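Local coordinates for glycoprotein (Chandipura virus, PDB 5MDM) that probably attaches the virus to host receptors and, triggered by endosomal acid, drives fusion of the viral and endosomal membranes as a class III fusion glycoprotein, at residues 215-229 with 250-262. Residues are numbered along the deposited sequence; the frame is centred on the assembly and turned at random.
Sequences ARTCRLSYCGRNGIK and LPLFKECPAGTEV
The backbone carbonyl of Arg219 is held by segment 250-262: Cys256 N donates to Arg219 O at 2.6 Å, in the carbonyl plane but bent at the hydrogen, and Glu255 CA adds a longer, weak CA-H...O contact with the same oxygen. Arg219 also donates, its N reaching Lys254 O at 2.6 Å in a nearly straight bond (173° at the hydrogen). Both bonds of a single parallel bridge thus converge on one residue, a compact example of how a loop can be docked on a sheet edge. A disulfide flanks the bridge, with SG of Cys218 and SG of Cys256 2.0 Å apart and the S-S torsion at 87°.

On one flank the Arg219 chain crosses Leu250 at about a right angle, CG resting 3.6 Å from Leu250 CD1, while Leu250 CD2 sits against Asn226 CB. A bend at chi3 of the Arg219 chain brings NH2 to 3.6 Å from Glu255 OE1 in a long salt bridge, the two planes nearly perpendicular.

The hairpin 218-229 turns through a type I' turn at Tyr222-Arg225 and continues into strand 235-237; residues 254-256 touch its outer strand 218-222 at this one bridge. Segment 250-262 lies in a region assigned, by similarity, to trimerization.

Past the disulfide, chi1 of Leu220 (-176°) carries CG toward segment 250-262, where the branches part, CD1 to Thr260 CG2 and CD2 to within 4.0 Å of Val262 CG2. Val262 CG1 stands over the centre of the Tyr222 ring, 4.1 Å from its centroid, a CH-pi contact, while Cys223 SG, disulfide-bonded to Cys178, lies over the rim of the opposite face.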
# COMPACT_ATOMS: atom_id res chain seq x y z
N ALA A 215 17.28 -22.24 -14.89
CA ALA A 215 17.89 -23.24 -14.03
C ALA A 215 17.19 -23.33 -12.67
O ALA A 215 17.23 -24.36 -12.01
CB ALA A 215 19.36 -22.92 -13.85
N ARG A 216 16.56 -22.23 -12.25
CA ARG A 216 15.79 -22.21 -11.01
C ARG A 216 14.30 -22.10 -11.34
O ARG A 216 13.51 -21.64 -10.52
CB ARG A 216 16.26 -21.06 -10.12
CG ARG A 216 17.65 -21.26 -9.49
CD ARG A 216 18.24 -19.96 -8.94
NE ARG A 216 17.44 -19.37 -7.86
CZ ARG A 216 17.11 -18.08 -7.79
NH1 ARG A 216 17.52 -17.24 -8.73
NH2 ARG A 216 16.38 -17.63 -6.78
N THR A 217 13.94 -22.52 -12.54
CA THR A 217 12.55 -22.47 -13.01
C THR A 217 11.96 -23.87 -13.06
O THR A 217 12.56 -24.78 -13.62
CB THR A 217 12.47 -21.86 -14.42
OG1 THR A 217 12.90 -20.49 -14.36
CG2 THR A 217 11.03 -21.91 -14.95
N CYS A 218 10.78 -24.04 -12.47
CA CYS A 218 10.18 -25.38 -12.40
C CYS A 218 8.80 -25.42 -13.05
O CYS A 218 8.14 -24.40 -13.18
CB CYS A 218 10.13 -25.88 -10.95
SG CYS A 218 9.40 -24.71 -9.79
N ARG A 219 8.38 -26.62 -13.46
CA ARG A 219 7.10 -26.80 -14.15
C ARG A 219 5.94 -26.91 -13.16
O ARG A 219 6.06 -27.59 -12.13
CB ARG A 219 7.17 -28.06 -15.01
CG ARG A 219 6.12 -28.15 -16.09
CD ARG A 219 6.37 -29.37 -16.97
NE ARG A 219 5.95 -30.62 -16.34
CZ ARG A 219 6.62 -31.76 -16.45
NH1 ARG A 219 7.74 -31.79 -17.16
NH2 ARG A 219 6.18 -32.85 -15.84
N LEU A 220 4.83 -26.25 -13.45
CA LEU A 220 3.68 -26.26 -12.54
C LEU A 220 2.38 -26.00 -13.30
O LEU A 220 2.32 -25.16 -14.20
CB LEU A 220 3.86 -25.24 -11.42
CG LEU A 220 2.83 -25.13 -10.29
CD1 LEU A 220 3.49 -24.61 -9.04
CD2 LEU A 220 1.68 -24.21 -10.66
N SER A 221 1.34 -26.73 -12.92
CA SER A 221 0.03 -26.58 -13.53
C SER A 221 -0.80 -25.63 -12.70
O SER A 221 -1.08 -25.89 -11.53
CB SER A 221 -0.67 -27.93 -13.64
OG SER A 221 -1.92 -27.79 -14.30
N TYR A 222 -1.21 -24.53 -13.31
CA TYR A 222 -1.93 -23.49 -12.59
C TYR A 222 -3.22 -23.12 -13.30
O TYR A 222 -3.22 -22.82 -14.50
CB TYR A 222 -1.05 -22.25 -12.43
CG TYR A 222 -1.62 -21.22 -11.49
CD1 TYR A 222 -1.71 -21.48 -10.13
CD2 TYR A 222 -2.06 -20.00 -11.96
CE1 TYR A 222 -2.23 -20.54 -9.26
CE2 TYR A 222 -2.57 -19.05 -11.10
CZ TYR A 222 -2.66 -19.33 -9.75
OH TYR A 222 -3.17 -18.39 -8.89
N CYS A 223 -4.32 -23.14 -12.56
CA CYS A 223 -5.63 -22.79 -13.11
C CYS A 223 -5.97 -23.61 -14.34
O CYS A 223 -6.49 -23.08 -15.33
CB CYS A 223 -5.69 -21.29 -13.42
SG CYS A 223 -5.96 -20.26 -11.97
N GLY A 224 -5.67 -24.90 -14.29
CA GLY A 224 -6.05 -25.81 -15.34
C GLY A 224 -5.19 -25.76 -16.58
O GLY A 224 -5.58 -26.27 -17.63
N ARG A 225 -4.02 -25.14 -16.49
CA ARG A 225 -3.09 -25.17 -17.62
C ARG A 225 -1.60 -25.21 -17.26
O ARG A 225 -1.19 -24.69 -16.22
CB ARG A 225 -3.39 -24.08 -18.65
CG ARG A 225 -3.41 -22.64 -18.16
CD ARG A 225 -3.99 -21.77 -19.28
NE ARG A 225 -3.80 -20.33 -19.10
CZ ARG A 225 -4.66 -19.53 -18.49
NH1 ARG A 225 -5.77 -20.02 -17.95
NH2 ARG A 225 -4.40 -18.23 -18.40
N ASN A 226 -0.82 -25.85 -18.12
CA ASN A 226 0.59 -26.05 -17.88
C ASN A 226 1.35 -24.75 -17.95
O ASN A 226 1.06 -23.90 -18.79
CB ASN A 226 1.19 -27.01 -18.91
CG ASN A 226 0.54 -28.38 -18.88
OD1 ASN A 226 0.38 -28.98 -17.81
ND2 ASN A 226 0.18 -28.87 -20.05
N GLY A 227 2.33 -24.60 -17.08
CA GLY A 227 3.20 -23.45 -17.15
C GLY A 227 4.46 -23.65 -16.36
O GLY A 227 4.78 -24.75 -15.92
N ILE A 228 5.18 -22.56 -16.18
CA ILE A 228 6.41 -22.60 -15.43
C ILE A 228 6.39 -21.51 -14.37
O ILE A 228 5.94 -20.38 -14.62
CB ILE A 228 7.62 -22.44 -16.35
CG1 ILE A 228 7.37 -21.33 -17.37
CG2 ILE A 228 7.90 -23.74 -17.08
CD1 ILE A 228 8.49 -21.13 -18.36
N LYS A 229 6.82 -21.89 -13.17
CA LYS A 229 7.06 -20.95 -12.11
C LYS A 229 8.52 -20.54 -12.16
O LYS A 229 9.44 -21.38 -12.16
CB LYS A 229 6.73 -21.55 -10.74
CG LYS A 229 6.83 -20.55 -9.59
CD LYS A 229 6.75 -21.24 -8.24
CE LYS A 229 8.01 -21.01 -7.43
NZ LYS A 229 9.24 -21.39 -8.19
N LEU A 250 8.52 -27.17 -22.74
CA LEU A 250 7.99 -27.50 -21.42
C LEU A 250 8.65 -28.69 -20.70
O LEU A 250 9.00 -28.58 -19.52
CB LEU A 250 6.47 -27.67 -21.49
CG LEU A 250 5.72 -27.83 -20.17
CD1 LEU A 250 5.85 -26.59 -19.31
CD2 LEU A 250 4.26 -28.13 -20.43
N PRO A 251 8.84 -29.83 -21.39
CA PRO A 251 9.42 -30.99 -20.70
C PRO A 251 10.85 -30.80 -20.19
O PRO A 251 11.33 -31.62 -19.41
CB PRO A 251 9.40 -32.08 -21.78
CG PRO A 251 8.32 -31.67 -22.69
CD PRO A 251 8.42 -30.19 -22.76
N LEU A 252 11.51 -29.73 -20.61
CA LEU A 252 12.86 -29.44 -20.17
C LEU A 252 12.92 -29.06 -18.69
O LEU A 252 14.01 -28.97 -18.12
CB LEU A 252 13.45 -28.29 -20.99
CG LEU A 252 14.31 -28.60 -22.21
CD1 LEU A 252 13.61 -29.58 -23.10
CD2 LEU A 252 14.61 -27.31 -22.97
N PHE A 253 11.76 -28.85 -18.08
CA PHE A 253 11.71 -28.31 -16.72
C PHE A 253 11.15 -29.31 -15.71
O PHE A 253 10.13 -29.94 -15.94
CB PHE A 253 10.91 -27.00 -16.69
CG PHE A 253 11.53 -25.92 -17.51
CD1 PHE A 253 11.22 -25.79 -18.85
CD2 PHE A 253 12.45 -25.05 -16.95
CE1 PHE A 253 11.80 -24.80 -19.61
CE2 PHE A 253 13.03 -24.05 -17.71
CZ PHE A 253 12.70 -23.93 -19.04
N LYS A 254 11.86 -29.43 -14.59
CA LYS A 254 11.43 -30.30 -13.51
C LYS A 254 10.07 -29.87 -12.99
O LYS A 254 9.79 -28.67 -12.86
CB LYS A 254 12.47 -30.26 -12.37
CG LYS A 254 12.98 -28.85 -12.02
CD LYS A 254 13.92 -28.87 -10.82
CE LYS A 254 14.65 -27.54 -10.64
NZ LYS A 254 13.73 -26.41 -10.34
N GLU A 255 9.20 -30.84 -12.72
CA GLU A 255 7.93 -30.58 -12.07
C GLU A 255 8.19 -29.93 -10.71
O GLU A 255 9.18 -30.24 -10.04
CB GLU A 255 7.15 -31.88 -11.88
CG GLU A 255 5.78 -31.71 -11.25
CD GLU A 255 4.67 -31.72 -12.28
OE1 GLU A 255 4.32 -32.82 -12.76
OE2 GLU A 255 4.15 -30.63 -12.60
N CYS A 256 7.32 -29.01 -10.31
CA CYS A 256 7.53 -28.28 -9.07
C CYS A 256 7.22 -29.13 -7.85
O CYS A 256 6.29 -29.94 -7.88
CB CYS A 256 6.72 -26.98 -9.05
SG CYS A 256 7.58 -25.61 -9.88
N PRO A 257 8.02 -28.97 -6.78
CA PRO A 257 7.81 -29.62 -5.49
C PRO A 257 6.35 -29.54 -5.09
O PRO A 257 5.74 -28.48 -5.25
CB PRO A 257 8.63 -28.75 -4.54
CG PRO A 257 9.75 -28.25 -5.37
CD PRO A 257 9.20 -28.09 -6.76
N ALA A 258 5.79 -30.64 -4.60
CA ALA A 258 4.40 -30.65 -4.18
C ALA A 258 4.15 -29.52 -3.19
O ALA A 258 4.98 -29.26 -2.32
CB ALA A 258 4.04 -32.00 -3.56
N GLY A 259 3.03 -28.83 -3.35
CA GLY A 259 2.67 -27.75 -2.46
C GLY A 259 3.34 -26.44 -2.81
O GLY A 259 3.33 -25.49 -2.03
N THR A 260 3.95 -26.39 -4.00
CA THR A 260 4.54 -25.16 -4.49
C THR A 260 3.44 -24.16 -4.79
O THR A 260 2.46 -24.49 -5.45
CB THR A 260 5.35 -25.39 -5.78
OG1 THR A 260 6.46 -26.25 -5.51
CG2 THR A 260 5.88 -24.08 -6.33
N GLU A 261 3.58 -22.93 -4.29
CA GLU A 261 2.60 -21.90 -4.58
C GLU A 261 3.09 -20.91 -5.64
O GLU A 261 4.27 -20.89 -6.00
CB GLU A 261 2.17 -21.18 -3.29
CG GLU A 261 1.08 -21.93 -2.50
CD GLU A 261 0.80 -21.31 -1.14
OE1 GLU A 261 1.61 -20.50 -0.67
OE2 GLU A 261 -0.25 -21.65 -0.55
N VAL A 262 2.17 -20.09 -6.14
CA VAL A 262 2.45 -19.16 -7.22
C VAL A 262 1.91 -17.78 -6.86
O VAL A 262 0.82 -17.66 -6.32
CB VAL A 262 1.80 -19.67 -8.54
CG1 VAL A 262 1.33 -18.52 -9.41
CG2 VAL A 262 2.75 -20.59 -9.28